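Local coordinates for protein probable chitinase (Chromobacterium violaceum, PDB 5JH8) that probably binds and hydrolyses chitin, as a glycoside hydrolase family 18 enzyme built on a TIM barrel, at residues Ile127-Leu130 against Gly131-Leu134; Asn121-Ser124 against His125-Gln128. All blocks are in the same frame, centred on the assembly; numbering follows the deposited sequence.

Interaction 1: Ile127-Leu130 against Gly131-Leu134; sequences IQVL and GRAL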
loop_
_atom_site.group_PDB
_atom_site.type_symbol
_atom_site.label_atom_id
_atom_site.label_comp_id
_atom_site.label_asym_id
_atom_site.label_seq_id
_atom_site.Cartn_x
_atom_site.Cartn_y
_atom_site.Cartn_z
ATOM N N ILE A 127 -16.350 -8.139 3.055
ATOM C CA ILE A 127 -15.270 -8.737 2.280
ATOM C C ILE A 127 -15.571 -10.197 1.950
ATOM O O ILE A 127 -15.263 -10.661 0.848
ATOM C CB ILE A 127 -13.941 -8.525 3.030
ATOM C CG1 ILE A 127 -13.579 -7.026 3.036
ATOM C CG2 ILE A 127 -12.833 -9.371 2.433
ATOM C CD1 ILE A 127 -13.492 -6.362 1.671
ATOM N N GLN A 128 -16.200 -10.936 2.861
ATOM C CA GLN A 128 -16.619 -12.304 2.553
ATOM C C GLN A 128 -17.584 -12.341 1.372
ATOM O O GLN A 128 -17.431 -13.146 0.436
ATOM C CB GLN A 128 -17.287 -12.917 3.785
ATOM C CG GLN A 128 -16.327 -13.251 4.906
ATOM C CD GLN A 128 -17.028 -13.549 6.230
ATOM O OE1 GLN A 128 -18.225 -13.307 6.389
ATOM N NE2 GLN A 128 -16.270 -14.052 7.192
ATOM N N VAL A 129 -18.613 -11.499 1.423
ATOM C CA VAL A 129 -19.619 -11.474 0.369
ATOM C C VAL A 129 -19.002 -11.006 -0.941
ATOM O O VAL A 129 -19.262 -11.578 -2.002
ATOM C CB VAL A 129 -20.809 -10.593 0.803
ATOM C CG1 VAL A 129 -21.815 -10.415 -0.327
ATOM C CG2 VAL A 129 -21.475 -11.169 2.034
ATOM N N LEU A 130 -18.169 -9.972 -0.878
ATOM C CA LEU A 130 -17.533 -9.433 -2.068
ATOM C C LEU A 130 -16.606 -10.457 -2.698
ATOM O O LEU A 130 -16.599 -10.635 -3.924
ATOM C CB LEU A 130 -16.778 -8.154 -1.707
ATOM C CG LEU A 130 -16.024 -7.498 -2.859
ATOM C CD1 LEU A 130 -16.939 -7.082 -3.984
ATOM C CD2 LEU A 130 -15.182 -6.338 -2.349
ATOM N N GLY A 131 -15.812 -11.148 -1.877
ATOM C CA GLY A 131 -14.923 -12.163 -2.417
ATOM C C GLY A 131 -15.676 -13.262 -3.146
ATOM O O GLY A 131 -15.310 -13.669 -4.253
ATOM N N ARG A 132 -16.772 -13.740 -2.558
ATOM C CA ARG A 132 -17.554 -14.769 -3.226
ATOM C C ARG A 132 -18.134 -14.251 -4.539
ATOM O O ARG A 132 -18.139 -14.965 -5.545
ATOM C CB ARG A 132 -18.652 -15.279 -2.298
ATOM C CG ARG A 132 -18.173 -16.230 -1.202
ATOM C CD ARG A 132 -19.333 -16.902 -0.481
ATOM N NE ARG A 132 -20.098 -15.975 0.349
ATOM C CZ ARG A 132 -19.809 -15.676 1.614
ATOM N NH1 ARG A 132 -18.760 -16.217 2.225
ATOM N NH2 ARG A 132 -20.571 -14.821 2.271
ATOM N N ALA A 133 -18.608 -13.006 -4.555
ATOM C CA ALA A 133 -19.210 -12.448 -5.762
ATOM C C ALA A 133 -18.177 -12.273 -6.869
ATOM O O ALA A 133 -18.456 -12.573 -8.036
ATOM C CB ALA A 133 -19.912 -11.133 -5.444
ATOM N N LEU A 134 -16.982 -11.787 -6.523
ATOM C CA LEU A 134 -15.915 -11.659 -7.515
ATOM C C LEU A 134 -15.469 -13.034 -8.022
ATOM O O LEU A 134 -15.302 -13.240 -9.228
ATOM C CB LEU A 134 -14.750 -10.877 -6.904
ATOM C CG LEU A 134 -15.014 -9.381 -6.730
ATOM C CD1 LEU A 134 -13.993 -8.793 -5.791
ATOM C CD2 LEU A 134 -14.978 -8.658 -8.052
HETATM O O HOH W 1 -20.135 -14.323 5.055
#
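Gln128 and Arg132, one turn apart on helix 120-135, one of the outer helices of the TIM barrel, are joined at their ends by a water. It donates to Gln128 OE1 at 2.5 Å, a short bond, and accepts from Arg132 NH2 at 2.9 Å, lying in the plane of the guanidinium at its edge. The arginine chain is bent at chi3 (-70°), which folds the guanidinium back over the preceding turn. Gln128 O sits 3.6 Å above the guanidinium plane of Arg132, over its centre, while Gln128 CB lies 3.9 Å from Arg132 NH1. Arg132 N also gives its hydrogen to Gln128 O at 3.1 Å, in the alpha-helical i to i+4 pattern. Gly131, Ala133 and Leu134 give their N-H groups likewise to Ile127 O, Val129 O and Leu130 O, so all four carbonyls of 127-130 are satisfied within the helix. On the barrel side, Leu130 and Leu134 are buried against strand 107-111 through Val110 and Ile108. Val129 and Ala133 both meet Val93 of helix 89-96. Between the two leucines the closest side-chain approach is Leu130 CG to Leu134 CD1, 3.8 Å.

Interaction 2: Asn121-Ser124 against His125-Gln128; sequences NNFS and HFIQ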
loop_
_atom_site.group_PDB
_atom_site.type_symbol
_atom_site.label_atom_id
_atom_site.label_comp_id
_atom_site.label_asym_id
_atom_site.label_seq_id
_atom_site.Cartn_x
_atom_site.Cartn_y
_atom_site.Cartn_z
ATOM N N ASN A 121 -16.585 -6.736 12.463
ATOM C CA ASN A 121 -17.308 -7.869 11.897
ATOM C C ASN A 121 -18.119 -7.476 10.664
ATOM O O ASN A 121 -18.274 -8.282 9.741
ATOM C CB ASN A 121 -18.196 -8.528 12.945
ATOM C CG ASN A 121 -17.399 -9.216 14.040
ATOM O OD1 ASN A 121 -16.203 -9.485 13.894
ATOM N ND2 ASN A 121 -18.068 -9.508 15.154
ATOM N N ASN A 122 -18.636 -6.248 10.616
ATOM C CA ASN A 122 -19.336 -5.777 9.423
ATOM C C ASN A 122 -18.409 -5.779 8.223
ATOM O O ASN A 122 -18.778 -6.227 7.138
ATOM C CB ASN A 122 -19.860 -4.359 9.649
ATOM C CG ASN A 122 -20.985 -4.297 10.651
ATOM O OD1 ASN A 122 -21.756 -5.249 10.807
ATOM N ND2 ASN A 122 -21.109 -3.155 11.326
ATOM N N PHE A 123 -17.194 -5.264 8.400
ATOM C CA PHE A 123 -16.240 -5.189 7.300
ATOM C C PHE A 123 -15.809 -6.589 6.859
ATOM O O PHE A 123 -15.724 -6.874 5.657
ATOM C CB PHE A 123 -15.053 -4.314 7.717
ATOM C CG PHE A 123 -14.060 -4.092 6.606
ATOM C CD1 PHE A 123 -14.452 -3.543 5.395
ATOM C CD2 PHE A 123 -12.736 -4.452 6.765
ATOM C CE1 PHE A 123 -13.524 -3.363 4.368
ATOM C CE2 PHE A 123 -11.802 -4.254 5.742
ATOM C CZ PHE A 123 -12.200 -3.716 4.547
ATOM N N SER A 124 -15.553 -7.485 7.815
ATOM C CA SER A 124 -15.214 -8.857 7.460
ATOM C C SER A 124 -16.317 -9.473 6.623
ATOM O O SER A 124 -16.045 -10.176 5.644
ATOM C CB SER A 124 -15.021 -9.685 8.724
ATOM O OG SER A 124 -13.894 -9.213 9.423
ATOM N N HIS A 125 -17.574 -9.232 7.014
ATOM C CA HIS A 125 -18.699 -9.807 6.292
ATOM C C HIS A 125 -18.793 -9.237 4.885
ATOM O O HIS A 125 -18.984 -9.984 3.918
ATOM C CB HIS A 125 -20.000 -9.589 7.065
ATOM C CG HIS A 125 -21.186 -10.211 6.403
ATOM N ND1 HIS A 125 -22.142 -9.459 5.764
ATOM C CD2 HIS A 125 -21.542 -11.504 6.226
ATOM C CE1 HIS A 125 -23.059 -10.257 5.250
ATOM N NE2 HIS A 125 -22.721 -11.505 5.519
ATOM N N PHE A 126 -18.622 -7.921 4.747
ATOM C CA PHE A 126 -18.606 -7.299 3.423
ATOM C C PHE A 126 -17.560 -7.945 2.530
ATOM O O PHE A 126 -17.839 -8.276 1.373
ATOM C CB PHE A 126 -18.356 -5.800 3.574
ATOM C CG PHE A 126 -17.972 -5.090 2.290
ATOM C CD1 PHE A 126 -18.835 -5.020 1.214
ATOM C CD2 PHE A 126 -16.730 -4.476 2.167
ATOM C CE1 PHE A 126 -18.451 -4.364 0.051
ATOM C CE2 PHE A 126 -16.363 -3.825 1.015
ATOM C CZ PHE A 126 -17.216 -3.767 -0.038
ATOM N N ILE A 127 -16.350 -8.139 3.055
ATOM C CA ILE A 127 -15.270 -8.737 2.280
ATOM C C ILE A 127 -15.571 -10.197 1.950
ATOM O O ILE A 127 -15.263 -10.661 0.848
ATOM C CB ILE A 127 -13.941 -8.525 3.030
ATOM C CG1 ILE A 127 -13.579 -7.026 3.036
ATOM C CG2 ILE A 127 -12.833 -9.371 2.433
ATOM C CD1 ILE A 127 -13.492 -6.362 1.671
ATOM N N GLN A 128 -16.200 -10.936 2.861
ATOM C CA GLN A 128 -16.619 -12.304 2.553
ATOM C C GLN A 128 -17.584 -12.341 1.372
ATOM O O GLN A 128 -17.431 -13.146 0.436
ATOM C CB GLN A 128 -17.287 -12.917 3.785
ATOM C CG GLN A 128 -16.327 -13.251 4.906
ATOM C CD GLN A 128 -17.028 -13.549 6.230
ATOM O OE1 GLN A 128 -18.225 -13.307 6.389
ATOM N NE2 GLN A 128 -16.270 -14.052 7.192
#
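Phe123 is the hub of this turn of helix 120-135 in the TIM barrel, meeting Phe126 three residues on and Ile127 four residues on. Its CG stands anti to the backbone N (chi1 -176°), and the ring reaches along the helix toward the following turn. There Ile127 lies over one face in a CH-pi contact: Ile127 CG1 is 4.0 Å from the centroid of the Phe123 ring, 19° off the ring normal and displaced toward the rim. Ile127 CD1 follows the same side of the ring, touching Phe123 CE1 at 4.0 Å. Phe126 is turned differently. Phe123 CE1 meets Phe126 CD2 at 4.0 Å, near the plane of the Phe126 ring and at its edge, while CD2 comes to the Phe123 ring obliquely; the rings are not stacked face on face. Both are buried: Phe123 also packs on Leu166 of helix 163-169, whereas Phe126 reaches Val93 and Leu96 of helix 89-96. Three polar side chains find partners outside these two turns. Ser124 OG hydrogen-bonds to the backbone oxygen of Arg120, Asn122 ND2 to Asp119 OD1, and His125 ND1 pairs with Gln89 NE2. Backbone bonds from the amides of 125-128 to the carbonyls of 121-124 hold the successive turns in place. Beside the last of them, Gln128 CG packs 3.2 Å from Ser124 O.

Interactions 1 and 2 are consecutive lengths of helix 120-135, sharing Ile127 and Gln128, with centres 9 Å apart. Ile127 offers its amide to the preceding turn and its carbonyl to the next, while its side chain continues the buried face that runs from Phe123 to Leu130 and Leu134. Gln128 is the shared residue on the partly exposed side, in contact with Ser124 behind it and Arg132 ahead. No residue of either contact is among those of the histidine pocket: the side chain of Phe123 is about 12 Å from the bound histidine and that of Ile127 about 14 Å. Ile127 touches Val110 of strand 107-111, whose last residue, Asp111, is in the histidine pocket.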